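Local coordinates for protein protease (Penicillium cyclopium, PDB 5Z6O) that is a subtilisin-family serine protease that probably hydrolyses casein, gelatin and type IV collagen, at residues A254-D259 with K274-G279. Numbering follows the deposited sequence.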
ATOM      1  N   ALA A 254       2.735  -3.126  13.770  1.00 10.37           N
ATOM      2  CA  ALA A 254       3.644  -2.844  14.880  1.00 12.08           C
ATOM      3  C   ALA A 254       5.076  -3.249  14.536  1.00  8.40           C
ATOM      4  O   ALA A 254       6.029  -2.547  14.915  1.00 12.89           O
ATOM      5  CB  ALA A 254       3.180  -3.575  16.146  1.00 14.86           C
ATOM      6  N   ARG A 255       5.233  -4.340  13.788  1.00 10.52           N
ATOM      7  CA  ARG A 255       6.569  -4.784  13.395  1.00 11.52           C
ATOM      8  C   ARG A 255       7.209  -3.815  12.392  1.00  8.36           C
ATOM      9  O   ARG A 255       8.406  -3.509  12.481  1.00  9.70           O
ATOM     10  CB  ARG A 255       6.477  -6.186  12.805  1.00 12.01           C
ATOM     11  CG  ARG A 255       7.797  -6.729  12.248  1.00 11.43           C
ATOM     12  CD  ARG A 255       8.872  -6.826  13.327  1.00 20.22           C
ATOM     13  NE  ARG A 255      10.047  -7.454  12.744  1.00 15.76           N
ATOM     14  CZ  ARG A 255      11.273  -7.311  13.211  1.00 18.57           C
ATOM     15  NH1 ARG A 255      12.283  -7.913  12.590  1.00 23.53           N
ATOM     16  NH2 ARG A 255      11.482  -6.555  14.285  1.00 21.64           N
ATOM     17  N   ILE A 256       6.424  -3.322  11.433  1.00 12.07           N
ATOM     18  CA  ILE A 256       6.931  -2.309  10.505  1.00 10.66           C
ATOM     19  C   ILE A 256       7.328  -1.043  11.254  1.00  9.80           C
ATOM     20  O   ILE A 256       8.369  -0.440  10.970  1.00 11.18           O
ATOM     21  CB  ILE A 256       5.885  -2.030   9.418  1.00  8.50           C
ATOM     22  CG1 ILE A 256       5.839  -3.217   8.474  1.00 12.15           C
ATOM     23  CG2 ILE A 256       6.158  -0.708   8.679  1.00 12.63           C
ATOM     24  CD1 ILE A 256       4.537  -3.257   7.661  1.00 12.97           C
ATOM     25  N   VAL A 257       6.544  -0.641  12.250  1.00 10.14           N
ATOM     26  CA  VAL A 257       6.902   0.573  12.978  1.00 12.71           C
ATOM     27  C   VAL A 257       8.191   0.359  13.777  1.00 10.70           C
ATOM     28  O   VAL A 257       9.044   1.258  13.871  1.00 13.23           O
ATOM     29  CB  VAL A 257       5.728   1.034  13.876  1.00 11.46           C
ATOM     30  CG1 VAL A 257       6.209   2.094  14.856  1.00 15.07           C
ATOM     31  CG2 VAL A 257       4.507   1.502  13.012  1.00 11.28           C
ATOM     32  N   GLN A 258       8.374  -0.854  14.319  1.00 11.60           N
ATOM     33  CA  GLN A 258       9.575  -1.186  15.083  1.00 15.54           C
ATOM     34  C   GLN A 258      10.820  -1.158  14.198  1.00 18.27           C
ATOM     35  O   GLN A 258      11.886  -0.704  14.627  1.00 16.22           O
ATOM     36  CB  GLN A 258       9.399  -2.573  15.724  1.00 16.91           C
ATOM     37  CG  GLN A 258      10.582  -3.053  16.501  1.00 32.64           C
ATOM     38  CD  GLN A 258      10.358  -4.428  17.111  1.00 50.37           C
ATOM     39  OE1 GLN A 258       9.840  -5.342  16.459  1.00 36.63           O
ATOM     40  NE2 GLN A 258      10.752  -4.579  18.378  1.00 48.70           N
ATOM     41  N   ASP A 259      10.706  -1.667  12.967  1.00 10.93           N
ATOM     42  CA  ASP A 259      11.830  -1.665  12.009  1.00  9.80           C
ATOM     43  C   ASP A 259      12.137  -0.272  11.463  1.00 13.97           C
ATOM     44  O   ASP A 259      13.248  -0.027  10.978  1.00 11.51           O
ATOM     45  CB  ASP A 259      11.479  -2.541  10.802  1.00 12.52           C
ATOM     46  CG  ASP A 259      11.979  -3.959  10.887  1.00 24.96           C
ATOM     47  OD1 ASP A 259      13.009  -4.262  11.549  1.00 29.42           O
ATOM     48  OD2 ASP A 259      11.353  -4.784  10.166  1.00 29.10           O
ATOM     49  N   LYS A 274       9.078   8.386  11.698  1.00  9.66           N
ATOM     50  CA  LYS A 274       9.548   7.072  11.262  1.00  8.68           C
ATOM     51  C   LYS A 274       9.273   6.859   9.783  1.00  7.73           C
ATOM     52  O   LYS A 274       8.218   7.238   9.278  1.00  8.51           O
ATOM     53  CB  LYS A 274       8.867   5.956  12.066  1.00  9.46           C
ATOM     54  CG  LYS A 274       9.590   5.754  13.419  1.00 18.44           C
ATOM     55  CD  LYS A 274       9.048   4.601  14.226  1.00 31.00           C
ATOM     56  CE  LYS A 274       9.999   4.254  15.402  1.00 28.25           C
ATOM     57  NZ  LYS A 274      10.750   2.944  15.242  1.00 25.25           N
ATOM     58  N   LEU A 275      10.255   6.286   9.106  1.00  6.54           N
ATOM     59  CA  LEU A 275      10.208   6.028   7.665  1.00  8.89           C
ATOM     60  C   LEU A 275      10.369   4.532   7.421  1.00 12.01           C
ATOM     61  O   LEU A 275      11.285   3.917   7.971  1.00  8.71           O
ATOM     62  CB  LEU A 275      11.338   6.781   6.952  1.00  9.32           C
ATOM     63  CG  LEU A 275      11.432   6.460   5.421  1.00  8.11           C
ATOM     64  CD1 LEU A 275      10.155   6.860   4.681  1.00  9.55           C
ATOM     65  CD2 LEU A 275      12.629   7.219   4.854  1.00 12.41           C
ATOM     66  N   LEU A 276       9.533   3.969   6.538  1.00  5.63           N
ATOM     67  CA  LEU A 276       9.585   2.546   6.195  1.00  8.03           C
ATOM     68  C   LEU A 276      11.006   2.082   5.882  1.00  9.15           C
ATOM     69  O   LEU A 276      11.694   2.682   5.062  1.00  8.55           O
ATOM     70  CB  LEU A 276       8.711   2.313   4.962  1.00  6.45           C
ATOM     71  CG  LEU A 276       8.575   0.882   4.385  1.00  7.28           C
ATOM     72  CD1 LEU A 276       8.023  -0.049   5.482  1.00  9.83           C
ATOM     73  CD2 LEU A 276       7.668   0.947   3.135  1.00  6.01           C
ATOM     74  N   TYR A 277      11.395   0.953   6.486  1.00  8.56           N
ATOM     75  CA  TYR A 277      12.691   0.302   6.262  1.00  8.67           C
ATOM     76  C   TYR A 277      12.478  -1.202   6.312  1.00  9.90           C
ATOM     77  O   TYR A 277      11.823  -1.680   7.240  1.00 11.41           O
ATOM     78  CB  TYR A 277      13.677   0.729   7.348  1.00 10.31           C
ATOM     79  CG  TYR A 277      15.009   0.056   7.231  1.00  9.51           C
ATOM     80  CD1 TYR A 277      15.799   0.234   6.096  1.00 10.21           C
ATOM     81  CD2 TYR A 277      15.477  -0.763   8.243  1.00  9.49           C
ATOM     82  CE1 TYR A 277      17.052  -0.421   5.989  1.00 13.59           C
ATOM     83  CE2 TYR A 277      16.697  -1.386   8.155  1.00 17.69           C
ATOM     84  CZ  TYR A 277      17.475  -1.224   7.033  1.00 16.91           C
ATOM     85  OH  TYR A 277      18.695  -1.871   6.964  1.00 18.15           O
ATOM     86  N   ASN A 278      13.022  -1.960   5.338  1.00  7.72           N
ATOM     87  CA  ASN A 278      12.692  -3.387   5.258  1.00  8.49           C
ATOM     88  C   ASN A 278      13.585  -4.271   6.129  1.00 13.45           C
ATOM     89  O   ASN A 278      13.369  -5.481   6.147  1.00 13.49           O
ATOM     90  CB  ASN A 278      12.703  -3.896   3.770  1.00  9.34           C
ATOM     91  CG  ASN A 278      14.110  -4.029   3.164  1.00  9.49           C
ATOM     92  OD1 ASN A 278      14.256  -4.553   2.048  1.00 13.18           O
ATOM     93  ND2 ASN A 278      15.117  -3.550   3.848  1.00  7.80           N
ATOM     94  N   GLY A 279      14.559  -3.707   6.849  1.00 10.53           N
ATOM     95  CA  GLY A 279      15.327  -4.479   7.804  1.00 14.22           C
ATOM     96  C   GLY A 279      16.444  -5.316   7.207  1.00 20.65           C
ATOM     97  O   GLY A 279      16.955  -6.220   7.878  1.00 20.52           O
TER
HETATM   98  O   HOH W   1       9.750  -0.274   8.551  1.00 11.64           O
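K274 reaches across to the last turn of helix 249-259 and bonds to the backbone carbonyl of V257. Its NZ gives a hydrogen bond to V257 O at 2.8 Å. The C=O...N angle is 155°, and the nitrogen is tilted 20° from the carbonyl plane. The chain is extended as far as CE and then bends at chi4 (-109°), which turns NZ onto the oxygen. NZ also bonds to A260 O, so the ammonium group joins two carbonyls at the C-terminal end of the helix. The negative end of the helix dipole probably favours a positive charge there. Lower down the chain, K274 CD packs on V257 CG1 at 3.8 Å, and the two side chains meet at about a right angle. An alanine at K274 would probably leave V257 O and A260 O without this donor and V257 CG1 without its methylene cover.

D259 and Y277 form the other large part of the contact. D259 O lies at the edge of the Y277 ring, near its plane, 3.6 Å from Y277 CD2. D259 CB packs against Y277 O at 3.7 Å. D259 OD2 is buried and has no partner in the model. D259 OD1 lies over one face of the R255 guanidinium, toward its rim. It is 3.9 Å from R255 NH1, a long pairing of charges alone, and NH1 also makes a salt bridge with E245. A water donates to I256 O and accepts from Y277 N. Beside it, I256 CG2 touches L276 CD1 at 3.8 Å.

The contact lies away from the catalytic residues, but V257 also touches D204, a ligand of the bound calcium ion, which is about 7 Å from the V257 side chain. I256 and L276 also pack on L205 of strand 205-208 and on helix 227-245. The backbones of K274 and L276 hydrogen-bond to Y206 of that strand. Strand 274-275 pairs antiparallel with strand 261-262.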